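Local coordinates for probable ABC transporter phosphite binding protein PhnD1 (Prochlorococcus marinus str. MIT 9301, PDB 5LQ5) that binds inorganic phosphite strongly, and methylphosphonate and phosphate only very weakly, probably as the periplasmic solute-binding component of an ABC transporter, at residues F53-G65 against D205-R217. Sequence-based numbering, arbitrary orientation.
Sequences FRTKDLDLVWFGG and DYHWVAQGDLENR. With PO3 (phosphite ion), chain B.
Two central, antiparallel neighbours in the sheet of one lobe of this periplasmic binding protein, strands 60-63 and 207-210, run from the phosphite pocket to a salt bridge at the far end. Val61 with Val209 and Phe63 with His207 are the hydrogen-bonded pairs, and Gln211 N adds a further rung to Asp59 O. At the pocket, Gly65 N donates to Asp205 OD1 (2.8 Å) nearly along the C-O axis, while Asp205 OD2 lies 2.5 Å from phosphite O1, so one carboxylate joins the start of helix 65-74 to the ligand. Gly64 brings its CA to 3.4 Å from phosphite O2.

On one face of the sheet, the six-membered ring of Trp62 turns its edge to the pyrrole face of Trp208, planes at 54°; Trp62 CE3 lies 3.5 Å from Trp208 NE1. Trp62 CB lies over the face of the Trp208 six-membered ring in a CH-pi contact, and Tyr206 CB sits over the Trp62 ring near its rim. The other face brings Val209 CG2 to the edge of Phe63.

Gln211, bent at chi2 (-73°), lays its amide over the Phe53 ring, 12° from parallel. Gln211 NE2 bonds Phe53 O (2.8 Å) and Leu58 O (2.9 Å), both within the amide plane; Phe53 O also takes Lys56 N of the helix-ending Schellman motif, from its opposite side. Arg217 grips Asp59 end-on, NH1 to OD1 (2.7 Å) and NH2 to OD2 (2.9 Å), meeting the carboxylate from above its plane.

Strand 5-10 flanks 60-63, and strand 79-84 flanks 207-210. Helix 16-34 covers the tryptophan face, with Phe26 stacked on Trp208, and helix 65-74 packs against Phe63 and Val209 on the other.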
ATOM      1  N   PHE A  53      13.045  -8.011  -3.046  1.00 20.74           N
ATOM      2  CA  PHE A  53      12.446  -8.768  -4.157  1.00 20.03           C
ATOM      3  C   PHE A  53      13.501  -8.927  -5.259  1.00 20.35           C
ATOM      4  O   PHE A  53      13.731 -10.040  -5.734  1.00 23.22           O
ATOM      5  CB  PHE A  53      11.169  -8.111  -4.662  1.00 18.64           C
ATOM      6  CG  PHE A  53      10.412  -8.935  -5.651  1.00 18.44           C
ATOM      7  CD1 PHE A  53       9.589  -9.979  -5.236  1.00 17.80           C
ATOM      8  CD2 PHE A  53      10.576  -8.735  -7.001  1.00 20.90           C
ATOM      9  CE1 PHE A  53       8.912 -10.749  -6.166  1.00 19.64           C
ATOM     10  CE2 PHE A  53       9.920  -9.511  -7.927  1.00 22.25           C
ATOM     11  CZ  PHE A  53       9.098 -10.533  -7.516  1.00 21.84           C
ATOM     12  N   ARG A  54      14.162  -7.818  -5.630  1.00 19.66           N
ATOM     13  CA  ARG A  54      15.199  -7.850  -6.658  1.00 27.14           C
ATOM     14  C   ARG A  54      16.323  -8.844  -6.325  1.00 24.14           C
ATOM     15  O   ARG A  54      16.775  -9.567  -7.231  1.00 30.04           O
ATOM     16  CB  ARG A  54      15.777  -6.450  -6.908  1.00 27.30           C
ATOM     17  CG  ARG A  54      16.833  -6.421  -8.009  1.00 31.49           C
ATOM     18  CD  ARG A  54      17.493  -5.067  -8.117  1.00 34.44           C
ATOM     19  NE  ARG A  54      18.189  -4.640  -6.896  1.00 44.55           N
ATOM     20  CZ  ARG A  54      19.416  -5.009  -6.530  1.00113.20           C
ATOM     21  NH1 ARG A  54      20.155  -5.863  -7.260  1.00 64.65           N
ATOM     22  NH2 ARG A  54      19.905  -4.512  -5.402  1.00 44.46           N
ATOM     23  N   THR A  55      16.748  -8.895  -5.049  1.00 23.09           N
ATOM     24  CA  THR A  55      17.848  -9.802  -4.627  1.00 25.16           C
ATOM     25  C   THR A  55      17.389 -11.235  -4.300  1.00 25.50           C
ATOM     26  O   THR A  55      18.173 -12.065  -3.876  1.00 27.34           O
ATOM     27  CB  THR A  55      18.635  -9.263  -3.411  1.00 29.41           C
ATOM     28  OG1 THR A  55      17.742  -9.129  -2.302  1.00 29.21           O
ATOM     29  CG2 THR A  55      19.272  -7.938  -3.760  1.00 29.53           C
ATOM     30  N   LYS A  56      16.096 -11.484  -4.420  1.00 26.93           N
ATOM     31  CA  LYS A  56      15.508 -12.839  -4.199  1.00 25.84           C
ATOM     32  C   LYS A  56      15.518 -13.258  -2.722  1.00 29.23           C
ATOM     33  O   LYS A  56      15.406 -14.441  -2.379  1.00 33.65           O
ATOM     34  CB  LYS A  56      16.144 -13.892  -5.121  1.00 31.19           C
ATOM     35  CG  LYS A  56      16.041 -13.462  -6.582  1.00 34.81           C
ATOM     36  CD  LYS A  56      16.147 -14.611  -7.576  1.00 59.30           C
ATOM     37  CE  LYS A  56      16.370 -14.083  -8.989  1.00 72.93           C
ATOM     38  NZ  LYS A  56      15.315 -13.138  -9.466  1.00 75.87           N
ATOM     39  N   ASP A  57      15.613 -12.273  -1.852  1.00 28.11           N
ATOM     40  CA  ASP A  57      15.391 -12.485  -0.422  1.00 31.56           C
ATOM     41  C   ASP A  57      13.904 -12.646  -0.116  1.00 24.30           C
ATOM     42  O   ASP A  57      13.562 -13.140   0.947  1.00 24.81           O
ATOM     43  CB  ASP A  57      15.961 -11.336   0.413  1.00 29.03           C
ATOM     44  CG  ASP A  57      17.491 -11.368   0.497  1.00 59.42           C
ATOM     45  OD1 ASP A  57      17.992 -11.373   1.630  1.00126.20           O
ATOM     46  OD2 ASP A  57      18.197 -11.397  -0.530  1.00 45.90           O
ATOM     47  N   LEU A  58      13.062 -12.185  -1.048  1.00 24.26           N
ATOM     48  CA  LEU A  58      11.600 -12.279  -0.966  1.00 20.74           C
ATOM     49  C   LEU A  58      11.028 -12.877  -2.265  1.00 22.08           C
ATOM     50  O   LEU A  58      11.429 -12.508  -3.357  1.00 22.53           O
ATOM     51  CB  LEU A  58      10.990 -10.891  -0.718  1.00 18.99           C
ATOM     52  CG  LEU A  58      11.465 -10.125   0.505  1.00 20.17           C
ATOM     53  CD1 LEU A  58      10.922  -8.704   0.459  1.00 20.18           C
ATOM     54  CD2 LEU A  58      11.079 -10.814   1.806  1.00 22.99           C
ATOM     55  N   ASP A  59      10.108 -13.828  -2.120  1.00 19.94           N
ATOM     56  CA  ASP A  59       9.526 -14.543  -3.254  1.00 19.47           C
ATOM     57  C   ASP A  59       8.146 -14.104  -3.703  1.00 20.30           C
ATOM     58  O   ASP A  59       7.820 -14.220  -4.875  1.00 20.40           O
ATOM     59  CB  ASP A  59       9.412 -16.032  -2.925  1.00 20.86           C
ATOM     60  CG  ASP A  59      10.759 -16.669  -2.676  1.00 27.04           C
ATOM     61  OD1 ASP A  59      11.702 -16.389  -3.459  1.00 26.27           O
ATOM     62  OD2 ASP A  59      10.856 -17.454  -1.699  1.00 25.81           O
ATOM     63  N   LEU A  60       7.347 -13.662  -2.756  1.00 19.29           N
ATOM     64  CA  LEU A  60       5.956 -13.321  -2.944  1.00 17.31           C
ATOM     65  C   LEU A  60       5.678 -12.116  -2.059  1.00 19.48           C
ATOM     66  O   LEU A  60       5.802 -12.206  -0.844  1.00 18.69           O
ATOM     67  CB  LEU A  60       5.056 -14.468  -2.524  1.00 17.75           C
ATOM     68  CG  LEU A  60       3.550 -14.187  -2.581  1.00 17.44           C
ATOM     69  CD1 LEU A  60       3.041 -13.966  -4.001  1.00 18.87           C
ATOM     70  CD2 LEU A  60       2.839 -15.373  -1.929  1.00 20.35           C
ATOM     71  N   VAL A  61       5.361 -10.985  -2.656  1.00 16.03           N
ATOM     72  CA  VAL A  61       5.303  -9.698  -1.940  1.00 16.17           C
ATOM     73  C   VAL A  61       4.029  -8.939  -2.232  1.00 15.44           C
ATOM     74  O   VAL A  61       3.614  -8.838  -3.380  1.00 16.22           O
ATOM     75  CB  VAL A  61       6.508  -8.806  -2.288  1.00 16.12           C
ATOM     76  CG1 VAL A  61       6.457  -7.466  -1.584  1.00 16.40           C
ATOM     77  CG2 VAL A  61       7.811  -9.488  -1.927  1.00 16.69           C
ATOM     78  N   TRP A  62       3.406  -8.455  -1.167  1.00 15.82           N
ATOM     79  CA  TRP A  62       2.278  -7.523  -1.195  1.00 15.49           C
ATOM     80  C   TRP A  62       2.807  -6.111  -1.402  1.00 15.72           C
ATOM     81  O   TRP A  62       3.389  -5.507  -0.484  1.00 16.35           O
ATOM     82  CB  TRP A  62       1.493  -7.652   0.072  1.00 17.08           C
ATOM     83  CG  TRP A  62       0.250  -6.836   0.202  1.00 19.30           C
ATOM     84  CD1 TRP A  62       0.045  -5.813   1.089  1.00 18.99           C
ATOM     85  CD2 TRP A  62      -0.949  -6.960  -0.546  1.00 17.53           C
ATOM     86  NE1 TRP A  62      -1.229  -5.307   0.963  1.00 19.47           N
ATOM     87  CE2 TRP A  62      -1.861  -5.986  -0.040  1.00 17.71           C
ATOM     88  CE3 TRP A  62      -1.357  -7.775  -1.607  1.00 21.25           C
ATOM     89  CZ2 TRP A  62      -3.145  -5.817  -0.559  1.00 22.10           C
ATOM     90  CZ3 TRP A  62      -2.655  -7.599  -2.120  1.00 23.60           C
ATOM     91  CH2 TRP A  62      -3.530  -6.632  -1.570  1.00 21.97           C
ATOM     92  N   PHE A  63       2.725  -5.665  -2.655  1.00 15.19           N
ATOM     93  CA  PHE A  63       3.210  -4.365  -3.080  1.00 15.65           C
ATOM     94  C   PHE A  63       2.052  -3.355  -3.227  1.00 16.45           C
ATOM     95  O   PHE A  63       0.881  -3.728  -3.429  1.00 16.73           O
ATOM     96  CB  PHE A  63       3.922  -4.460  -4.438  1.00 15.66           C
ATOM     97  CG  PHE A  63       5.359  -4.906  -4.366  1.00 14.95           C
ATOM     98  CD1 PHE A  63       6.306  -4.125  -3.701  1.00 16.05           C
ATOM     99  CD2 PHE A  63       5.774  -6.098  -4.934  1.00 17.12           C
ATOM    100  CE1 PHE A  63       7.647  -4.522  -3.628  1.00 15.98           C
ATOM    101  CE2 PHE A  63       7.102  -6.481  -4.892  1.00 16.83           C
ATOM    102  CZ  PHE A  63       8.043  -5.696  -4.210  1.00 16.45           C
ATOM    103  N   GLY A  64       2.382  -2.070  -3.152  1.00 16.50           N
ATOM    104  CA  GLY A  64       1.547  -1.021  -3.614  1.00 16.99           C
ATOM    105  C   GLY A  64       1.677  -0.886  -5.132  1.00 15.81           C
ATOM    106  O   GLY A  64       2.518  -1.550  -5.746  1.00 17.19           O
ATOM    107  N   GLY A  65       0.893   0.004  -5.729  1.00 17.82           N
ATOM    108  CA  GLY A  65       0.957   0.205  -7.189  1.00 17.85           C
ATOM    109  C   GLY A  65       2.334   0.634  -7.675  1.00 14.51           C
ATOM    110  O   GLY A  65       2.945  -0.025  -8.523  1.00 17.88           O
ATOM    111  N   ASP A 205      -4.041   0.185  -7.172  1.00 20.86           N
ATOM    112  CA  ASP A 205      -3.048   0.150  -6.092  1.00 18.80           C
ATOM    113  C   ASP A 205      -2.490  -1.258  -5.817  1.00 17.32           C
ATOM    114  O   ASP A 205      -1.616  -1.749  -6.567  1.00 18.65           O
ATOM    115  CB  ASP A 205      -3.562   0.894  -4.851  1.00 19.18           C
ATOM    116  CG  ASP A 205      -2.418   1.300  -3.878  1.00 16.55           C
ATOM    117  OD1 ASP A 205      -1.242   0.880  -4.087  1.00 17.86           O
ATOM    118  OD2 ASP A 205      -2.681   2.116  -2.956  1.00 17.55           O
ATOM    119  N   TYR A 206      -2.895  -1.866  -4.703  1.00 17.94           N
ATOM    120  CA  TYR A 206      -2.134  -2.990  -4.181  1.00 19.17           C
ATOM    121  C   TYR A 206      -2.256  -4.259  -4.995  1.00 19.74           C
ATOM    122  O   TYR A 206      -3.286  -4.520  -5.618  1.00 20.79           O
ATOM    123  CB  TYR A 206      -2.539  -3.310  -2.747  1.00 19.18           C
ATOM    124  CG  TYR A 206      -2.226  -2.260  -1.712  1.00 20.01           C
ATOM    125  CD1 TYR A 206      -1.156  -2.436  -0.858  1.00 18.93           C
ATOM    126  CD2 TYR A 206      -3.025  -1.141  -1.519  1.00 19.87           C
ATOM    127  CE1 TYR A 206      -0.850  -1.527   0.131  1.00 17.34           C
ATOM    128  CE2 TYR A 206      -2.731  -0.189  -0.527  1.00 17.61           C
ATOM    129  CZ  TYR A 206      -1.665  -0.403   0.318  1.00 17.34           C
ATOM    130  OH  TYR A 206      -1.419   0.563   1.300  1.00 18.46           O
ATOM    131  N   HIS A 207      -1.192  -5.057  -4.970  1.00 18.72           N
ATOM    132  CA  HIS A 207      -1.150  -6.344  -5.648  1.00 19.01           C
ATOM    133  C   HIS A 207      -0.015  -7.233  -5.205  1.00 18.97           C
ATOM    134  O   HIS A 207       1.036  -6.749  -4.759  1.00 17.86           O
ATOM    135  CB  HIS A 207      -1.103  -6.151  -7.164  1.00 20.18           C
ATOM    136  CG  HIS A 207       0.081  -5.386  -7.678  1.00 18.98           C
ATOM    137  ND1 HIS A 207       0.232  -4.023  -7.504  1.00 19.73           N
ATOM    138  CD2 HIS A 207       1.127  -5.779  -8.437  1.00 20.16           C
ATOM    139  CE1 HIS A 207       1.344  -3.630  -8.104  1.00 22.42           C
ATOM    140  NE2 HIS A 207       1.899  -4.674  -8.681  1.00 23.19           N
ATOM    141  N   TRP A 208      -0.262  -8.537  -5.299  1.00 17.05           N
ATOM    142  CA  TRP A 208       0.734  -9.556  -5.073  1.00 18.51           C
ATOM    143  C   TRP A 208       1.588  -9.746  -6.299  1.00 18.25           C
ATOM    144  O   TRP A 208       1.073  -9.885  -7.397  1.00 19.58           O
ATOM    145  CB  TRP A 208       0.103 -10.904  -4.746  1.00 19.42           C
ATOM    146  CG  TRP A 208      -0.520 -11.025  -3.381  1.00 17.85           C
ATOM    147  CD1 TRP A 208      -1.861 -11.062  -3.065  1.00 20.69           C
ATOM    148  CD2 TRP A 208       0.187 -11.200  -2.147  1.00 17.17           C
ATOM    149  NE1 TRP A 208      -2.006 -11.207  -1.714  1.00 21.92           N
ATOM    150  CE2 TRP A 208      -0.775 -11.312  -1.130  1.00 22.79           C
ATOM    151  CE3 TRP A 208       1.535 -11.243  -1.810  1.00 19.32           C
ATOM    152  CZ2 TRP A 208      -0.419 -11.478   0.203  1.00 22.40           C
ATOM    153  CZ3 TRP A 208       1.889 -11.427  -0.491  1.00 20.01           C
ATOM    154  CH2 TRP A 208       0.918 -11.533   0.498  1.00 20.34           C
ATOM    155  N   VAL A 209       2.886  -9.853  -6.073  1.00 17.54           N
ATOM    156  CA  VAL A 209       3.886 -10.103  -7.093  1.00 16.83           C
ATOM    157  C   VAL A 209       4.721 -11.300  -6.682  1.00 19.26           C
ATOM    158  O   VAL A 209       5.230 -11.337  -5.567  1.00 19.42           O
ATOM    159  CB  VAL A 209       4.787  -8.882  -7.343  1.00 20.05           C
ATOM    160  CG1 VAL A 209       5.794  -9.172  -8.459  1.00 20.34           C
ATOM    161  CG2 VAL A 209       3.952  -7.645  -7.705  1.00 19.05           C
ATOM    162  N   ALA A 210       4.930 -12.243  -7.608  1.00 19.84           N
ATOM    163  CA  ALA A 210       5.779 -13.418  -7.357  1.00 17.80           C
ATOM    164  C   ALA A 210       7.002 -13.438  -8.282  1.00 18.51           C
ATOM    165  O   ALA A 210       6.951 -12.924  -9.418  1.00 21.05           O
ATOM    166  CB  ALA A 210       4.997 -14.723  -7.528  1.00 19.22           C
ATOM    167  N   GLN A 211       8.074 -14.057  -7.817  1.00 20.07           N
ATOM    168  CA  GLN A 211       9.252 -14.359  -8.635  1.00 20.59           C
ATOM    169  C   GLN A 211       8.835 -15.243  -9.805  1.00 24.76           C
ATOM    170  O   GLN A 211       7.924 -16.082  -9.698  1.00 24.79           O
ATOM    171  CB  GLN A 211      10.357 -15.069  -7.852  1.00 22.75           C
ATOM    172  CG  GLN A 211      10.941 -14.289  -6.700  1.00 22.23           C
ATOM    173  CD  GLN A 211      11.841 -13.136  -7.110  1.00 21.36           C
ATOM    174  OE1 GLN A 211      12.204 -12.977  -8.267  1.00 26.57           O
ATOM    175  NE2 GLN A 211      12.189 -12.321  -6.149  1.00 24.72           N
ATOM    176  N   GLY A 212       9.562 -15.072 -10.895  1.00 26.34           N
ATOM    177  CA  GLY A 212       9.342 -15.817 -12.132  1.00 29.67           C
ATOM    178  C   GLY A 212       9.950 -17.195 -12.152  1.00 31.56           C
ATOM    179  O   GLY A 212       9.663 -17.975 -13.054  1.00 40.30           O
ATOM    180  N   ASP A 213      10.787 -17.504 -11.170  1.00 29.02           N
ATOM    181  CA  ASP A 213      11.550 -18.774 -11.182  1.00 40.83           C
ATOM    182  C   ASP A 213      11.136 -19.825 -10.180  1.00 38.16           C
ATOM    183  O   ASP A 213      11.925 -20.737  -9.851  1.00 35.73           O
ATOM    184  CB  ASP A 213      13.042 -18.499 -11.019  1.00 52.05           C
ATOM    185  CG  ASP A 213      13.383 -17.745  -9.728  1.00 75.34           C
ATOM    186  OD1 ASP A 213      12.765 -17.959  -8.654  1.00 52.48           O
ATOM    187  OD2 ASP A 213      14.299 -16.906  -9.785  1.00111.23           O
ATOM    188  N   LEU A 214       9.915 -19.716  -9.687  1.00 27.68           N
ATOM    189  CA  LEU A 214       9.508 -20.589  -8.604  1.00 26.93           C
ATOM    190  C   LEU A 214       9.486 -22.072  -8.965  1.00 40.20           C
ATOM    191  O   LEU A 214       9.783 -22.904  -8.108  1.00 36.60           O
ATOM    192  CB  LEU A 214       8.189 -20.131  -7.991  1.00 31.38           C
ATOM    193  CG  LEU A 214       8.306 -18.731  -7.360  1.00 30.32           C
ATOM    194  CD1 LEU A 214       6.963 -18.364  -6.774  1.00 34.91           C
ATOM    195  CD2 LEU A 214       9.387 -18.629  -6.285  1.00 36.02           C
ATOM    196  N   GLU A 215       9.176 -22.376 -10.222  1.00 30.95           N
ATOM    197  CA  GLU A 215       9.159 -23.776 -10.718  1.00 36.50           C
ATOM    198  C   GLU A 215      10.465 -24.533 -10.520  1.00 52.28           C
ATOM    199  O   GLU A 215      10.438 -25.716 -10.191  1.00 42.61           O
ATOM    200  CB  GLU A 215       8.785 -23.861 -12.182  1.00 45.47           C
ATOM    201  CG  GLU A 215       7.304 -24.061 -12.385  1.00 57.31           C
ATOM    202  CD  GLU A 215       6.561 -22.754 -12.366  1.00 58.86           C
ATOM    203  OE1 GLU A 215       7.078 -21.783 -12.948  1.00 72.01           O
ATOM    204  OE2 GLU A 215       5.469 -22.687 -11.774  1.00 57.98           O
ATOM    205  N   ASN A 216      11.585 -23.852 -10.708  1.00 38.43           N
ATOM    206  CA  ASN A 216      12.894 -24.503 -10.508  1.00 46.46           C
ATOM    207  C   ASN A 216      13.155 -24.948  -9.071  1.00 58.37           C
ATOM    208  O   ASN A 216      13.912 -25.875  -8.837  1.00 50.96           O
ATOM    209  CB  ASN A 216      14.031 -23.599 -10.953  1.00 67.65           C
ATOM    210  CG  ASN A 216      13.896 -23.164 -12.396  1.00 77.22           C
ATOM    211  OD1 ASN A 216      13.472 -23.937 -13.259  1.00 59.16           O
ATOM    212  ND2 ASN A 216      14.266 -21.916 -12.668  1.00 64.99           N
ATOM    213  N   ARG A 217      12.539 -24.271  -8.117  1.00 38.93           N
ATOM    214  CA  ARG A 217      12.691 -24.621  -6.695  1.00 31.19           C
ATOM    215  C   ARG A 217      11.566 -25.491  -6.165  1.00 33.58           C
ATOM    216  O   ARG A 217      11.795 -26.322  -5.281  1.00 35.68           O
ATOM    217  CB  ARG A 217      12.753 -23.372  -5.828  1.00 37.68           C
ATOM    218  CG  ARG A 217      13.921 -22.467  -6.131  1.00 39.91           C
ATOM    219  CD  ARG A 217      13.528 -21.032  -5.859  1.00 44.08           C
ATOM    220  NE  ARG A 217      13.176 -20.855  -4.462  1.00 41.81           N
ATOM    221  CZ  ARG A 217      12.730 -19.709  -3.951  1.00 34.17           C
ATOM    222  NH1 ARG A 217      12.571 -18.650  -4.741  1.00 41.05           N
ATOM    223  NH2 ARG A 217      12.429 -19.648  -2.666  1.00 29.55           N
TER
HETATM  224  P   PO3 B 401       0.609   2.150  -1.170  1.00 16.36           P
HETATM  225  O1  PO3 B 401      -0.741   2.858  -1.523  1.00 15.81           O
HETATM  226  O2  PO3 B 401       1.680   2.163  -2.336  1.00 17.20           O
HETATM  227  O3  PO3 B 401       1.202   2.699   0.158  1.00 16.06           O